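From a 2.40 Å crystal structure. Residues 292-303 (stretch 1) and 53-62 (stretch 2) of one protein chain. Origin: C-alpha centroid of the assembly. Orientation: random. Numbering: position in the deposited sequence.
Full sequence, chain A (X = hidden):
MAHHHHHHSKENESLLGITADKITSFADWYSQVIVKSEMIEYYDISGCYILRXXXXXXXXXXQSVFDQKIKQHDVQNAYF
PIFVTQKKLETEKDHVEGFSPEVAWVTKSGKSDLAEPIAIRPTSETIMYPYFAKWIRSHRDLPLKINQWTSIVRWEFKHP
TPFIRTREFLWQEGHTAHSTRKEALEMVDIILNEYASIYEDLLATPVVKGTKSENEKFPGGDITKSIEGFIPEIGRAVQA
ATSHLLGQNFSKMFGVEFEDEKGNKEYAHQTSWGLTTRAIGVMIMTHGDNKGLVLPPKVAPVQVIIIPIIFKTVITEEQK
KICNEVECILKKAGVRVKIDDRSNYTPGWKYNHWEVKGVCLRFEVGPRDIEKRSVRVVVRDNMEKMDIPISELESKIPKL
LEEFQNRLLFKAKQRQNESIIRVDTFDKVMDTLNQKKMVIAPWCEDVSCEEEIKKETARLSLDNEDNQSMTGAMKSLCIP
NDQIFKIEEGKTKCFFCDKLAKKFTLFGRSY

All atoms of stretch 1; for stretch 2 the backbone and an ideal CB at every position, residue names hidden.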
# COMPACT_ATOMS: atom_id res chain seq x y z
N GLY A 292 -0.86 2.41 -19.22
CA GLY A 292 -0.87 3.34 -18.10
C GLY A 292 -1.45 2.72 -16.84
O GLY A 292 -1.26 1.53 -16.58
N LEU A 293 -2.16 3.53 -16.06
CA LEU A 293 -2.74 3.05 -14.82
C LEU A 293 -3.81 2.00 -15.07
O LEU A 293 -4.52 2.03 -16.08
CB LEU A 293 -3.35 4.21 -14.03
CG LEU A 293 -2.44 5.17 -13.27
CD1 LEU A 293 -3.29 6.27 -12.66
CD2 LEU A 293 -1.67 4.43 -12.19
N VAL A 294 -3.91 1.06 -14.14
CA VAL A 294 -5.05 0.17 -14.02
C VAL A 294 -5.47 0.23 -12.56
O VAL A 294 -4.75 -0.27 -11.68
CB VAL A 294 -4.74 -1.27 -14.44
CG1 VAL A 294 -5.92 -2.18 -14.13
CG2 VAL A 294 -4.41 -1.33 -15.92
N LEU A 295 -6.61 0.85 -12.29
CA LEU A 295 -6.97 1.06 -10.90
C LEU A 295 -8.12 0.15 -10.50
O LEU A 295 -9.04 -0.08 -11.29
CB LEU A 295 -7.38 2.52 -10.67
CG LEU A 295 -6.31 3.56 -11.02
CD1 LEU A 295 -6.86 4.97 -10.90
CD2 LEU A 295 -5.08 3.38 -10.14
N PRO A 296 -8.08 -0.40 -9.29
CA PRO A 296 -9.24 -1.13 -8.77
C PRO A 296 -10.44 -0.22 -8.68
O PRO A 296 -10.31 0.96 -8.31
CB PRO A 296 -8.78 -1.58 -7.37
CG PRO A 296 -7.29 -1.57 -7.44
CD PRO A 296 -6.94 -0.44 -8.36
N PRO A 297 -11.63 -0.71 -9.04
CA PRO A 297 -12.83 0.14 -8.98
C PRO A 297 -13.10 0.74 -7.61
O PRO A 297 -13.76 1.79 -7.53
CB PRO A 297 -13.96 -0.81 -9.40
CG PRO A 297 -13.28 -1.82 -10.26
CD PRO A 297 -11.91 -2.01 -9.67
N LYS A 298 -12.61 0.12 -6.53
CA LYS A 298 -12.85 0.65 -5.19
C LYS A 298 -12.03 1.89 -4.88
O LYS A 298 -12.35 2.60 -3.92
CB LYS A 298 -12.58 -0.43 -4.14
CG LYS A 298 -13.62 -1.54 -4.13
CD LYS A 298 -13.43 -2.45 -2.92
CE LYS A 298 -14.56 -3.46 -2.81
NZ LYS A 298 -14.39 -4.34 -1.61
N VAL A 299 -10.97 2.17 -5.65
CA VAL A 299 -10.13 3.34 -5.42
C VAL A 299 -9.99 4.21 -6.66
O VAL A 299 -9.39 5.28 -6.58
CB VAL A 299 -8.73 2.93 -4.91
CG1 VAL A 299 -8.84 2.23 -3.57
CG2 VAL A 299 -8.02 2.06 -5.92
N ALA A 300 -10.53 3.79 -7.80
CA ALA A 300 -10.44 4.60 -9.01
C ALA A 300 -11.20 5.91 -8.83
O ALA A 300 -12.39 5.89 -8.48
CB ALA A 300 -11.00 3.83 -10.21
N PRO A 301 -10.56 7.07 -9.03
CA PRO A 301 -11.28 8.34 -8.87
C PRO A 301 -12.51 8.45 -9.76
O PRO A 301 -13.54 8.97 -9.33
CB PRO A 301 -10.22 9.39 -9.23
CG PRO A 301 -8.92 8.71 -8.97
CD PRO A 301 -9.13 7.27 -9.33
N VAL A 302 -12.42 7.96 -10.99
CA VAL A 302 -13.55 7.89 -11.90
C VAL A 302 -13.68 6.44 -12.36
O VAL A 302 -12.77 5.91 -13.01
CB VAL A 302 -13.40 8.83 -13.10
CG1 VAL A 302 -14.53 8.62 -14.09
CG2 VAL A 302 -13.36 10.28 -12.64
N GLN A 303 -14.79 5.80 -12.01
CA GLN A 303 -14.99 4.41 -12.39
C GLN A 303 -15.50 4.28 -13.82
O GLN A 303 -15.11 3.35 -14.54
CB GLN A 303 -15.97 3.74 -11.42
CG GLN A 303 -15.45 3.64 -9.99
CD GLN A 303 -16.52 3.19 -9.02
OE1 GLN A 303 -17.69 3.54 -9.16
NE2 GLN A 303 -16.12 2.39 -8.03
N UNK A 53 -4.58 15.44 -7.26
CA UNK A 53 -5.88 14.87 -6.86
C UNK A 53 -6.13 13.45 -7.35
O UNK A 53 -6.82 12.68 -6.66
CB UNK A 53 -7.01 15.77 -7.37
N UNK A 54 -5.59 13.06 -8.51
CA UNK A 54 -5.86 11.73 -9.03
C UNK A 54 -5.24 10.64 -8.15
O UNK A 54 -5.80 9.54 -8.04
CB UNK A 54 -5.33 11.61 -10.46
N UNK A 55 -4.10 10.93 -7.52
CA UNK A 55 -3.51 9.99 -6.57
C UNK A 55 -3.97 10.25 -5.14
O UNK A 55 -4.14 9.30 -4.37
CB UNK A 55 -1.98 10.06 -6.64
N UNK A 56 -4.17 11.52 -4.78
CA UNK A 56 -4.57 11.83 -3.41
C UNK A 56 -5.98 11.33 -3.11
O UNK A 56 -6.31 11.07 -1.95
CB UNK A 56 -4.49 13.34 -3.16
N UNK A 57 -6.82 11.19 -4.14
CA UNK A 57 -8.13 10.57 -3.94
C UNK A 57 -7.97 9.14 -3.43
O UNK A 57 -8.73 8.70 -2.55
CB UNK A 57 -8.94 10.58 -5.24
N UNK A 58 -7.00 8.40 -3.96
CA UNK A 58 -6.81 7.02 -3.55
C UNK A 58 -6.38 6.94 -2.09
O UNK A 58 -6.79 6.05 -1.35
CB UNK A 58 -5.78 6.34 -4.45
N UNK A 59 -5.55 7.90 -1.65
CA UNK A 59 -5.18 7.93 -0.24
C UNK A 59 -6.36 8.32 0.64
O UNK A 59 -6.54 7.77 1.73
CB UNK A 59 -4.02 8.90 -0.02
N UNK A 60 -7.19 9.26 0.17
CA UNK A 60 -8.39 9.62 0.90
C UNK A 60 -9.34 8.43 1.01
O UNK A 60 -10.03 8.27 2.03
CB UNK A 60 -9.09 10.80 0.22
N UNK A 61 -9.39 7.59 -0.03
CA UNK A 61 -10.21 6.39 0.04
C UNK A 61 -9.60 5.37 1.00
O UNK A 61 -10.31 4.78 1.82
CB UNK A 61 -10.38 5.78 -1.35
N UNK A 62 -8.28 5.17 0.92
CA UNK A 62 -7.60 4.31 1.88
C UNK A 62 -7.81 4.83 3.30
O UNK A 62 -8.07 4.07 4.23
CB UNK A 62 -6.11 4.22 1.56

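Stretch 2 is helical throughout, and stretch 1 passes it as an irregular segment, closest at Val 299, whose CA lies 5.3 Å from the CA of position 58. Position 53 has its CB sideways, with nothing of stretch 1 within 5.5 Å, so the contact leaves the choice open. Its phi of -53° is compatible with proline, and Pro 53 is the residue found.

At position 54 the ideal CB also points sideways, 4.8 Å from Pro 301 CG. Beyond it lies an apolar surface formed by Leu 293, Leu 295, Pro 301 and Val 302, which a long aliphatic or a large aromatic side chain could cover. The residue is Trp 54. With chi1 in t, its indole extends over this surface: Pro 301 CB sits 3.7 Å from the centroid of the Trp 54 six-membered ring, nearly on the ring normal, in a CH-pi contact. Val 302 CG2 approaches Trp 54 CH2 at 3.7 Å, and Leu 293 CD1 meets the ring edge, 3.9 Å from Trp 54 NE1, a nitrogen hydrogen-bonded elsewhere in the structure.

Position 55 points away and 56 is out of reach, so stretch 1 constrains neither; they are Ser 55 and Tyr 56.

Position 57 points toward stretch 1, its ideal CB 4.2 Å from Pro 301 CG. A medium or large apolar group would suit the proline, and a flat ring could also lie beside the backbone leading to it. Phe 57 does both. Pro 301 CA lies over one ring face, 3.9 Å from the Phe 57 ring centroid, while Val 299 O approaches the ring edge, 3.5 Å from Phe 57 CE1.

At position 58 the ideal CB is 4.3 Å from Val 299 O, with the side chains of Val 299 and Leu 295 nearby. A branched or extended aliphatic residue would fit; a hydroxyl or amide donor might instead seek the carbonyl. Ile 58 takes the apolar course: its CG2 packs 3.9 Å from Val 299 CB and its CD1 3.9 Å from Leu 295 CD2.

Positions 59 and 60, out of reach, are Trp 59 and Glu 60.

Position 61 points toward stretch 1, its ideal CB 4.5 Å from both Val 299 CG1 and Lys 298 O. A small or beta-branched residue, such as alanine, valine or threonine, would suit this mixed surface. Thr 61 places CG2 3.4 Å from Lys 298 O and 4.1 Å from Val 299 CG1, while its OG1 donates a 2.9 Å hydrogen bond to Phe 57 O within the helix.

Position 62 has no close neighbour in stretch 1 and is Ile 62.

Stretch 2 53-62: PWSYFIWETI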
# COMPACT_ATOMS: atom_id res chain seq x y z
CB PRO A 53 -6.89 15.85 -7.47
CG PRO A 53 -6.17 17.15 -7.48
CD PRO A 53 -4.74 16.81 -7.78
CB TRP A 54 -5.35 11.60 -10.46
CG TRP A 54 -6.03 10.51 -11.23
CD1 TRP A 54 -5.52 9.28 -11.53
CD2 TRP A 54 -7.34 10.55 -11.80
NE1 TRP A 54 -6.44 8.55 -12.25
CE2 TRP A 54 -7.57 9.31 -12.43
CE3 TRP A 54 -8.35 11.52 -11.84
CZ2 TRP A 54 -8.76 9.01 -13.09
CZ3 TRP A 54 -9.53 11.22 -12.49
CH2 TRP A 54 -9.73 9.98 -13.11
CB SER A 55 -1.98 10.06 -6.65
OG SER A 55 -1.50 11.32 -6.22
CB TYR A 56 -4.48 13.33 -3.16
CG TYR A 56 -4.67 13.70 -1.70
CD1 TYR A 56 -3.69 13.41 -0.76
CD2 TYR A 56 -5.83 14.33 -1.27
CE1 TYR A 56 -3.86 13.73 0.57
CE2 TYR A 56 -6.00 14.66 0.06
CZ TYR A 56 -5.01 14.36 0.98
OH TYR A 56 -5.18 14.68 2.30
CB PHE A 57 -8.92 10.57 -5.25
CG PHE A 57 -10.23 9.83 -5.18
CD1 PHE A 57 -10.29 8.46 -5.41
CD2 PHE A 57 -11.41 10.50 -4.88
CE1 PHE A 57 -11.49 7.78 -5.34
CE2 PHE A 57 -12.61 9.83 -4.82
CZ PHE A 57 -12.65 8.46 -5.05
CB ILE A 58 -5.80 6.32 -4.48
CG1 ILE A 58 -6.32 6.34 -5.92
CG2 ILE A 58 -5.53 4.90 -4.02
CD1 ILE A 58 -5.50 5.51 -6.88
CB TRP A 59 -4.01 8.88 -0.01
CG TRP A 59 -3.60 8.96 1.42
CD1 TRP A 59 -3.75 10.03 2.26
CD2 TRP A 59 -3.00 7.92 2.20
NE1 TRP A 59 -3.27 9.71 3.51
CE2 TRP A 59 -2.80 8.43 3.50
CE3 TRP A 59 -2.60 6.61 1.92
CZ2 TRP A 59 -2.22 7.67 4.51
CZ3 TRP A 59 -2.03 5.86 2.93
CH2 TRP A 59 -1.84 6.39 4.21
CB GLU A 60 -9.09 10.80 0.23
CG GLU A 60 -8.37 12.12 0.40
CD GLU A 60 -9.12 13.28 -0.22
OE1 GLU A 60 -9.64 13.13 -1.35
OE2 GLU A 60 -9.22 14.34 0.43
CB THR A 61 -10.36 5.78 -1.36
OG1 THR A 61 -10.88 6.76 -2.25
CG2 THR A 61 -11.30 4.58 -1.32
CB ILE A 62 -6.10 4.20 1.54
CG1 ILE A 62 -5.91 3.44 0.23
CG2 ILE A 62 -5.34 3.53 2.67
CD1 ILE A 62 -4.47 3.40 -0.25
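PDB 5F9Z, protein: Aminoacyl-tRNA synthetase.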